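Local coordinates for gene 2 protein (PDB 5C12), which cuts DNA during packaging of the phage genome, as the large terminase subunit whose metal-binding nuclease domain is the part present here, at residues A[86-89]-A[90-94]; A[110-113]-A[114-117]; A[232-236]-A[237-241]. The protein carries 1 engineered substitution. One frame throughout, in Å; residues are numbered along the deposited sequence. Where two conformers were deposited one is given.

All three contacts are local, each formed within one unbroken run of chain, so none closes a long loop and none encloses or crosses another; they follow in series. Contact 1 spans two turns of helix 82-95. Past strand 100-104, contact 2 turns the loop into helix 113-119, which packs beside the first helix: Ala86 meets Leu112 and Gln115, and Thr90 meets Thr116, so contacts 1 and 2 touch, their centres 12 Å apart. Contact 3 comes much later, where the chain enters helix 236-243 next to the metal site. Its nearest atoms are about 16 Å from those of contact 1 and about 15 Å from those of contact 2.

Contact 1: A[86-89]-A[90-94]; sequences ADWA and TSLAI
The indole of Trp88 has the CD1 methyl of Leu92 lying 3.4 Å above its plane but displaced toward the rim, so the approach is oblique; outside this helix, the Trp88 side chain also touches Lys61, Tyr63 and Met80. The other flat group, the Asp87 carboxylate, offers OD1 to a water 3.0 Å away, which donates to it. Both belong to helix 82-95, one of the helices packed on the mixed sheet of an RNase H-like fold, as in other terminase nuclease domains. Trp88 and Leu92 are one turn apart and share the flank that faces strand 61-67. The indole stands out level with its own turn, and it is Leu92 that reaches back: a chi1 of -74° leads its chain past its own backbone N and sends CD1 to within 3.6 Å of Trp88 CE2. A broad ring and a branched aliphatic chain suit this partly exposed edge, since both also rest on Tyr63. Ala89 and Ala93 are buried: their single methyl groups let the helix approach Tyr101 of strand 100-104 closely.

The polar flank is organised differently. The side chains of Asp87 and Ser91, whose OD1 and OG are 4.0 Å apart, are bridged by the water, which lies 2.8 Å from Ser91 OG and also donates to Thr90 OG1. Thr90 is buried against helix 113-119 and Phe120; its hydroxyl donates to Ala86 O within the helix and accepts from the water. A chi1 of 56° turns that hydroxyl back toward the preceding turn and gives CG2 to the packing. Two donors therefore grip one carbonyl: Ala86 O accepts from Thr90 N at 2.9 Å and from Thr90 OG1 at 2.8 Å, the hydroxyl oxygen standing 21° out of the carbonyl plane.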
ATOM      1  N   ALA A  86       4.752 -14.174  -8.306  1.00 14.19           N
ATOM      2  CA  ALA A  86       3.870 -13.416  -9.176  1.00 15.26           C
ATOM      3  C   ALA A  86       2.644 -14.246  -9.576  1.00 14.23           C
ATOM      4  O   ALA A  86       1.561 -13.710  -9.749  1.00 15.93           O
ATOM      5  CB  ALA A  86       4.634 -12.937 -10.418  1.00 17.40           C
ATOM      6  N   ASP A  87       2.814 -15.547  -9.738  1.00 15.06           N
ATOM      7  CA  ASP A  87       1.672 -16.428 -10.014  1.00 17.99           C
ATOM      8  C   ASP A  87       0.698 -16.376  -8.839  1.00 18.05           C
ATOM      9  O   ASP A  87      -0.516 -16.250  -8.999  1.00 16.86           O
ATOM     10  CB  ASP A  87       2.122 -17.858 -10.208  1.00 16.96           C
ATOM     11  CG  ASP A  87       0.977 -18.774 -10.585  1.00 37.78           C
ATOM     12  OD1 ASP A  87       0.210 -18.413 -11.504  1.00 50.27           O
ATOM     13  OD2 ASP A  87       0.839 -19.850  -9.962  1.00 68.80           O
ATOM     14  N   TRP A  88       1.251 -16.466  -7.641  1.00 16.58           N
ATOM     15  CA  TRP A  88       0.449 -16.389  -6.426  1.00 16.20           C
ATOM     16  C   TRP A  88      -0.342 -15.087  -6.342  1.00 13.45           C
ATOM     17  O   TRP A  88      -1.556 -15.081  -6.092  1.00 14.12           O
ATOM     18  CB  TRP A  88       1.385 -16.574  -5.231  1.00 14.70           C
ATOM     19  CG  TRP A  88       0.806 -16.143  -3.887  1.00 15.94           C
ATOM     20  CD1 TRP A  88      -0.126 -16.815  -3.138  1.00 18.51           C
ATOM     21  CD2 TRP A  88       1.175 -14.996  -3.133  1.00 13.30           C
ATOM     22  NE1 TRP A  88      -0.376 -16.119  -1.974  1.00 15.99           N
ATOM     23  CE2 TRP A  88       0.419 -15.014  -1.941  1.00 13.21           C
ATOM     24  CE3 TRP A  88       2.059 -13.932  -3.346  1.00 12.87           C
ATOM     25  CZ2 TRP A  88       0.521 -14.019  -0.984  1.00 13.45           C
ATOM     26  CZ3 TRP A  88       2.150 -12.953  -2.396  1.00 15.48           C
ATOM     27  CH2 TRP A  88       1.373 -12.995  -1.233  1.00 13.09           C
ATOM     28  N   ALA A  89       0.337 -13.959  -6.547  1.00 12.72           N
ATOM     29  CA  ALA A  89      -0.282 -12.660  -6.366  1.00 14.15           C
ATOM     30  C   ALA A  89      -1.303 -12.353  -7.447  1.00 11.73           C
ATOM     31  O   ALA A  89      -2.356 -11.796  -7.174  1.00 12.90           O
ATOM     32  CB  ALA A  89       0.771 -11.595  -6.354  1.00 14.33           C
ATOM     33  N   THR A  90      -0.990 -12.719  -8.687  1.00 13.84           N
ATOM     34  CA  THR A  90      -1.941 -12.478  -9.763  1.00 14.69           C
ATOM     35  C   THR A  90      -3.165 -13.372  -9.616  1.00 14.38           C
ATOM     36  O   THR A  90      -4.280 -12.960  -9.919  1.00 15.28           O
ATOM     37  CB  THR A  90      -1.312 -12.645 -11.178  1.00 16.08           C
ATOM     38  OG1 THR A  90      -0.717 -13.937 -11.329  1.00 16.38           O
ATOM     39  CG2 THR A  90      -0.258 -11.549 -11.410  1.00 14.41           C
ATOM     40  N   SER A  91      -2.967 -14.597  -9.146  1.00 15.03           N
ATOM     41  CA  SER A  91      -4.105 -15.468  -8.864  1.00 16.55           C
ATOM     42  C   SER A  91      -4.977 -14.885  -7.755  1.00 15.03           C
ATOM     43  O   SER A  91      -6.197 -14.929  -7.846  1.00 15.92           O
ATOM     44  CB  SER A  91      -3.630 -16.864  -8.508  1.00 17.65           C
ATOM     45  OG  SER A  91      -3.180 -17.521  -9.683  1.00 20.85           O
ATOM     46  N   LEU A  92      -4.372 -14.319  -6.718  1.00 13.31           N
ATOM     47  CA  LEU A  92      -5.161 -13.610  -5.694  1.00 12.48           C
ATOM     48  C   LEU A  92      -5.936 -12.433  -6.285  1.00 15.00           C
ATOM     49  O   LEU A  92      -7.101 -12.219  -5.954  1.00 14.38           O
ATOM     50  CB  LEU A  92      -4.296 -13.145  -4.513  1.00 12.71           C
ATOM     51  CG  LEU A  92      -3.854 -14.251  -3.545  1.00 14.95           C
ATOM     52  CD1 LEU A  92      -2.897 -13.639  -2.537  1.00 19.11           C
ATOM     53  CD2 LEU A  92      -5.047 -14.892  -2.865  1.00 15.17           C
ATOM     54  N   ALA A  93      -5.301 -11.674  -7.171  1.00 13.40           N
ATOM     55  CA  ALA A  93      -5.965 -10.543  -7.793  1.00 13.69           C
ATOM     56  C   ALA A  93      -7.194 -11.012  -8.577  1.00 13.88           C
ATOM     57  O   ALA A  93      -8.260 -10.383  -8.546  1.00 15.26           O
ATOM     58  CB  ALA A  93      -4.991  -9.794  -8.701  1.00 12.88           C
ATOM     59  N   ILE A  94      -7.047 -12.109  -9.305  1.00 15.30           N
ATOM     60  CA  ILE A  94      -8.181 -12.683  -9.987  1.00 15.49           C
ATOM     61  C   ILE A  94      -9.277 -13.104  -8.999  1.00 17.96           C
ATOM     62  O   ILE A  94     -10.455 -12.789  -9.202  1.00 18.15           O
ATOM     63  CB  ILE A  94      -7.717 -13.852 -10.868  1.00 15.32           C
ATOM     64  CG1 ILE A  94      -6.874 -13.297 -12.014  1.00 16.42           C
ATOM     65  CG2 ILE A  94      -8.912 -14.655 -11.401  1.00 18.93           C
ATOM     66  CD1 ILE A  94      -6.054 -14.355 -12.688  1.00 19.99           C
TER
HETATM   67  O   HOH W   1      -1.942 -16.307 -11.942  1.00 23.12           O

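Contact 2: A[110-113]-A[114-117]; sequences AGLR and RQTT
Leu112 and Arg113 hand their carbonyls to the first turn of helix 113-119, Leu112 O accepting from Thr116 N at 2.9 Å and Arg113 O from Thr117 N at 2.8 Å, the latter bond nearly straight. Leu112 O takes a second donor as well: Thr116 OG1, 2.7 Å away, sits above the carbonyl plane, 44° out of it. Threonine suits this buried place because its hydroxyl is spent on the local backbone while the rest of the side chain meets Tyr101. Leu112 lies side by side with Gln115, both pointing toward helix 82-95; its CD2 methyl comes 3.8 Å from Gln115 OE1, and the amide end, carried out by an extended chain, donates through NE2 to Asn83 O. On another side Arg113 crosses Thr117 at about a right angle and bonds through NH1 to Ala127 O, though its side chain has two conformers and its placing is tentative. Arg114 reaches along the exposed surface to a salt bridge with Glu118. Two early amides are served by solvent: waters that donate to Gly111 O accept from Arg114 N and from Gln115 N, each at 2.9 Å. All this forms the N-terminal turn of the helix that follows strand 100-104 of the RNase H-like sheet, the strand bearing Asp104, a metal ligand in other crystal structures of this protein.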
ATOM      1  N   ALA A 110      11.463  -6.152 -11.586  1.00 18.25           N
ATOM      2  CA  ALA A 110      11.479  -5.341 -12.800  1.00 19.60           C
ATOM      3  C   ALA A 110      11.140  -6.114 -14.077  1.00 20.17           C
ATOM      4  O   ALA A 110      10.760  -5.514 -15.087  1.00 22.25           O
ATOM      5  CB  ALA A 110      12.833  -4.659 -12.955  1.00 23.20           C
ATOM      6  N   GLY A 111      11.280  -7.435 -14.060  1.00 18.03           N
ATOM      7  CA  GLY A 111      11.061  -8.221 -15.261  1.00 21.28           C
ATOM      8  C   GLY A 111       9.746  -8.977 -15.328  1.00 18.88           C
ATOM      9  O   GLY A 111       9.567  -9.811 -16.229  1.00 20.61           O
ATOM     10  N   LEU A 112       8.831  -8.689 -14.404  1.00 18.50           N
ATOM     11  CA  LEU A 112       7.607  -9.478 -14.261  1.00 15.08           C
ATOM     12  C   LEU A 112       6.435  -9.075 -15.159  1.00 15.92           C
ATOM     13  O   LEU A 112       5.369  -9.679 -15.079  1.00 15.47           O
ATOM     14  CB  LEU A 112       7.129  -9.424 -12.805  1.00 14.93           C
ATOM     15  CG  LEU A 112       8.048 -10.149 -11.826  1.00 19.22           C
ATOM     16  CD1 LEU A 112       7.561  -9.937 -10.395  1.00 17.09           C
ATOM     17  CD2 LEU A 112       8.100 -11.622 -12.152  1.00 21.82           C
ATOM     18  N   ARG A 113       6.590  -8.102 -16.050  1.00 17.19           N
ATOM     19  CA  ARG A 113       5.411  -7.648 -16.781  0.54 14.41           C
ATOM     20  C   ARG A 113       4.866  -8.724 -17.720  1.00 15.34           C
ATOM     21  O   ARG A 113       3.666  -8.904 -17.787  1.00 16.28           O
ATOM     22  CB  ARG A 113       5.626  -6.347 -17.558  0.54 14.51           C
ATOM     23  CG  ARG A 113       4.309  -5.891 -18.169  0.54 14.46           C
ATOM     24  CD  ARG A 113       4.301  -4.548 -18.891  0.54 19.93           C
ATOM     25  NE  ARG A 113       2.912  -4.213 -19.219  0.54 14.55           N
ATOM     26  CZ  ARG A 113       2.052  -3.659 -18.366  0.54 15.16           C
ATOM     27  NH1 ARG A 113       2.457  -3.288 -17.176  0.54 15.79           N
ATOM     28  NH2 ARG A 113       0.805  -3.423 -18.732  0.54 24.98           N
ATOM     29  N   ARG A 114       5.723  -9.440 -18.444  1.00 16.40           N
ATOM     30  CA  ARG A 114       5.211 -10.458 -19.354  1.00 17.42           C
ATOM     31  C   ARG A 114       4.389 -11.515 -18.606  1.00 17.24           C
ATOM     32  O   ARG A 114       3.277 -11.854 -19.007  1.00 19.48           O
ATOM     33  CB  ARG A 114       6.361 -11.116 -20.129  1.00 18.69           C
ATOM     34  CG  ARG A 114       5.924 -12.287 -20.939  1.00 19.86           C
ATOM     35  CD  ARG A 114       7.133 -13.014 -21.580  1.00 21.21           C
ATOM     36  NE  ARG A 114       6.964 -14.426 -21.294  1.00 59.58           N
ATOM     37  CZ  ARG A 114       7.794 -15.162 -20.576  1.00 22.10           C
ATOM     38  NH1 ARG A 114       8.945 -14.666 -20.130  1.00 27.67           N
ATOM     39  NH2 ARG A 114       7.528 -16.442 -20.390  1.00 59.62           N
ATOM     40  N   GLN A 115       4.919 -12.019 -17.497  1.00 17.02           N
ATOM     41  CA  GLN A 115       4.220 -13.044 -16.747  1.00 17.79           C
ATOM     42  C   GLN A 115       2.922 -12.493 -16.195  1.00 15.92           C
ATOM     43  O   GLN A 115       1.895 -13.169 -16.165  1.00 17.11           O
ATOM     44  CB  GLN A 115       5.087 -13.565 -15.609  1.00 21.22           C
ATOM     45  CG  GLN A 115       4.382 -14.596 -14.755  1.00 22.56           C
ATOM     46  CD  GLN A 115       5.234 -15.086 -13.608  1.00 28.15           C
ATOM     47  OE1 GLN A 115       6.407 -14.718 -13.480  1.00 22.47           O
ATOM     48  NE2 GLN A 115       4.656 -15.950 -12.781  1.00 25.20           N
ATOM     49  N   THR A 116       2.972 -11.257 -15.735  1.00 15.52           N
ATOM     50  CA  THR A 116       1.798 -10.631 -15.164  1.00 14.09           C
ATOM     51  C   THR A 116       0.700 -10.460 -16.196  1.00 17.18           C
ATOM     52  O   THR A 116      -0.457 -10.814 -15.942  1.00 17.27           O
ATOM     53  CB  THR A 116       2.168  -9.302 -14.535  1.00 14.99           C
ATOM     54  OG1 THR A 116       3.141  -9.533 -13.509  1.00 15.95           O
ATOM     55  CG2 THR A 116       0.965  -8.623 -13.963  1.00 12.81           C
ATOM     56  N   THR A 117       1.052  -9.948 -17.373  1.00 16.78           N
ATOM     57  CA  THR A 117       0.044  -9.764 -18.409  1.00 18.63           C
ATOM     58  C   THR A 117      -0.492 -11.104 -18.929  1.00 17.10           C
ATOM     59  O   THR A 117      -1.682 -11.228 -19.200  1.00 20.82           O
ATOM     60  CB  THR A 117       0.549  -8.863 -19.557  1.00 19.35           C
ATOM     61  OG1 THR A 117       1.737  -9.414 -20.114  1.00 24.32           O
ATOM     62  CG2 THR A 117       0.828  -7.466 -19.038  1.00 21.16           C
TER
HETATM   63  O   HOH W   2       7.756 -11.783 -16.926  1.00 19.97           O
HETATM   64  O   HOH W   3       8.565  -8.923 -19.003  1.00 29.78           O

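Contact 3: A[232-236]-A[237-241]. Engineered in segment 232-236: Ala236 (natural residue Lys).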
ATOM      1  N   GLU A 232      10.553  12.214   2.616  1.00 15.40           N
ATOM      2  CA  GLU A 232      11.208  11.038   2.093  1.00 15.50           C
ATOM      3  C   GLU A 232      11.225   9.999   3.213  1.00 20.79           C
ATOM      4  O   GLU A 232      11.339  10.357   4.385  1.00 17.66           O
ATOM      5  CB  GLU A 232      12.633  11.367   1.644  1.00 16.20           C
ATOM      6  CG  GLU A 232      13.327  10.221   0.934  1.00 17.50           C
ATOM      7  CD  GLU A 232      14.760  10.534   0.517  1.00 18.05           C
ATOM      8  OE1 GLU A 232      15.261  11.657   0.766  1.00 20.76           O
ATOM      9  OE2 GLU A 232      15.399   9.614  -0.041  1.00 22.30           O
ATOM     10  N   LEU A 233      11.094   8.733   2.849  1.00 15.63           N
ATOM     11  CA  LEU A 233      11.065   7.639   3.822  1.00 15.35           C
ATOM     12  C   LEU A 233      12.344   6.815   3.780  1.00 19.00           C
ATOM     13  O   LEU A 233      13.044   6.793   2.776  1.00 23.59           O
ATOM     14  CB  LEU A 233       9.874   6.740   3.543  1.00 16.69           C
ATOM     15  CG  LEU A 233       8.549   7.490   3.618  1.00 16.35           C
ATOM     16  CD1 LEU A 233       7.428   6.555   3.211  1.00 16.89           C
ATOM     17  CD2 LEU A 233       8.305   8.082   4.992  1.00 18.46           C
ATOM     18  N   MET A 234      12.658   6.149   4.881  1.00 22.00           N
ATOM     19  CA  MET A 234      13.751   5.197   4.880  1.00 22.92           C
ATOM     20  C   MET A 234      13.411   4.077   3.917  1.00 21.08           C
ATOM     21  O   MET A 234      12.259   3.641   3.815  1.00 23.15           O
ATOM     22  CB  MET A 234      13.955   4.596   6.271  1.00 25.97           C
ATOM     23  CG  MET A 234      14.482   5.544   7.316  1.00 35.21           C
ATOM     24  SD  MET A 234      14.817   4.687   8.872  1.00 35.91           S
ATOM     25  CE  MET A 234      15.848   3.339   8.333  1.00 36.60           C
ATOM     26  N   THR A 235      14.426   3.605   3.202  1.00 22.68           N
ATOM     27  CA  THR A 235      14.267   2.448   2.341  1.00 24.18           C
ATOM     28  C   THR A 235      14.312   1.185   3.198  1.00 21.98           C
ATOM     29  O   THR A 235      14.762   1.221   4.355  1.00 21.86           O
ATOM     30  CB  THR A 235      15.427   2.349   1.349  1.00 24.77           C
ATOM     31  OG1 THR A 235      16.656   2.213   2.071  1.00 28.14           O
ATOM     32  CG2 THR A 235      15.490   3.592   0.471  1.00 38.46           C
ATOM     33  N   ALA A 236      13.853   0.076   2.627  1.00 23.12           N
ATOM     34  CA  ALA A 236      13.950  -1.213   3.299  1.00 30.50           C
ATOM     35  C   ALA A 236      15.393  -1.513   3.701  1.00 24.44           C
ATOM     36  O   ALA A 236      15.648  -2.000   4.792  1.00 26.52           O
ATOM     37  CB  ALA A 236      13.411  -2.323   2.402  1.00 32.45           C
ATOM     38  N   VAL A 237      16.343  -1.220   2.819  1.00 23.91           N
ATOM     39  CA  VAL A 237      17.735  -1.540   3.103  1.00 29.32           C
ATOM     40  C   VAL A 237      18.205  -0.763   4.324  1.00 27.16           C
ATOM     41  O   VAL A 237      18.873  -1.303   5.207  1.00 26.93           O
ATOM     42  CB  VAL A 237      18.655  -1.247   1.901  1.00 27.90           C
ATOM     43  CG1 VAL A 237      20.115  -1.373   2.312  1.00 40.92           C
ATOM     44  CG2 VAL A 237      18.348  -2.203   0.763  1.00 33.72           C
ATOM     45  N   GLU A 238      17.812   0.501   4.394  1.00 25.12           N
ATOM     46  CA  GLU A 238      18.159   1.327   5.535  1.00 21.84           C
ATOM     47  C   GLU A 238      17.490   0.828   6.811  1.00 29.17           C
ATOM     48  O   GLU A 238      18.110   0.794   7.872  1.00 31.06           O
ATOM     49  CB  GLU A 238      17.766   2.770   5.263  1.00 28.49           C
ATOM     50  CG  GLU A 238      18.617   3.424   4.199  1.00 39.81           C
ATOM     51  CD  GLU A 238      18.153   4.821   3.860  1.00 44.95           C
ATOM     52  OE1 GLU A 238      16.930   5.025   3.685  1.00 32.28           O
ATOM     53  OE2 GLU A 238      19.017   5.717   3.766  1.00 63.81           O
ATOM     54  N   MET A 239      16.222   0.446   6.709  1.00 27.57           N
ATOM     55  CA  MET A 239      15.493  -0.040   7.876  1.00 28.52           C
ATOM     56  C   MET A 239      16.204  -1.257   8.441  1.00 27.02           C
ATOM     57  O   MET A 239      16.345  -1.401   9.655  1.00 30.31           O
ATOM     58  CB  MET A 239      14.060  -0.400   7.513  1.00 27.44           C
ATOM     59  CG  MET A 239      13.209   0.788   7.111  1.00 29.10           C
ATOM     60  SD  MET A 239      11.585   0.307   6.481  1.00 25.98           S
ATOM     61  CE  MET A 239      10.768  -0.164   7.998  1.00 26.03           C
ATOM     62  N   LYS A 240      16.648  -2.126   7.543  1.00 30.65           N
ATOM     63  CA  LYS A 240      17.337  -3.356   7.915  1.00 31.14           C
ATOM     64  C   LYS A 240      18.662  -3.064   8.608  1.00 39.20           C
ATOM     65  O   LYS A 240      18.929  -3.534   9.715  1.00 38.74           O
ATOM     66  CB  LYS A 240      17.601  -4.176   6.656  1.00 34.84           C
ATOM     67  CG  LYS A 240      17.853  -5.662   6.885  1.00 57.40           C
ATOM     68  CD  LYS A 240      16.673  -6.500   6.397  1.00 76.00           C
ATOM     69  CE  LYS A 240      16.331  -6.212   4.932  1.00 60.07           C
ATOM     70  NZ  LYS A 240      15.056  -6.837   4.518  1.00 64.07           N
ATOM     71  N   GLN A 241      19.497  -2.275   7.947  1.00 36.80           N
ATOM     72  CA  GLN A 241      20.871  -2.103   8.391  1.00 38.66           C
ATOM     73  C   GLN A 241      20.967  -1.173   9.593  1.00 43.30           C
ATOM     74  O   GLN A 241      21.805  -1.370  10.466  1.00 43.63           O
ATOM     75  CB  GLN A 241      21.732  -1.596   7.233  1.00 47.20           C
ATOM     76  CG  GLN A 241      21.775  -2.557   6.048  1.00 45.62           C
ATOM     77  CD  GLN A 241      22.561  -2.009   4.869  1.00 66.27           C
ATOM     78  OE1 GLN A 241      22.806  -0.805   4.775  1.00 71.58           O
ATOM     79  NE2 GLN A 241      22.962  -2.895   3.963  1.00 59.79           N
TER
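Met234 bends over the start of helix 236-243 on the buried side, and this is where packing is tight: its CE methyl lies 3.3 Å from Met239 N and 3.9 Å from Met239 CG. Methionine suits the place because its unbranched, flexible chain can bend at chi3 (52°) to lay the methyl against the backbone at Met239. The neighbouring polar part is more exposed yet firmly held. A chi1 of 61° points Thr235 OG1 at the amide of Glu238, and it accepts from Glu238 N at 3.1 Å. Glu238 answers with OE1, whose anti lone pair receives Thr235 N at 2.9 Å in a nearly straight bond (170°); its OE2 is held by a salt bridge to Lys224. The loose side belongs to exposed Val237, its CB 4.0 Å from Thr235 OG1, and to Lys240. Ala236, an engineered residue in place of lysine, touches Asp55, and its side chain is about 5 Å from a magnesium ion of the site formed by Asp52 and Asp252. The reciprocal Thr235-Glu238 pair is a capping box, and the Met234-Met239 contact across it is the hydrophobic staple that commonly accompanies one, here starting a helix at the edge of the nuclease metal site.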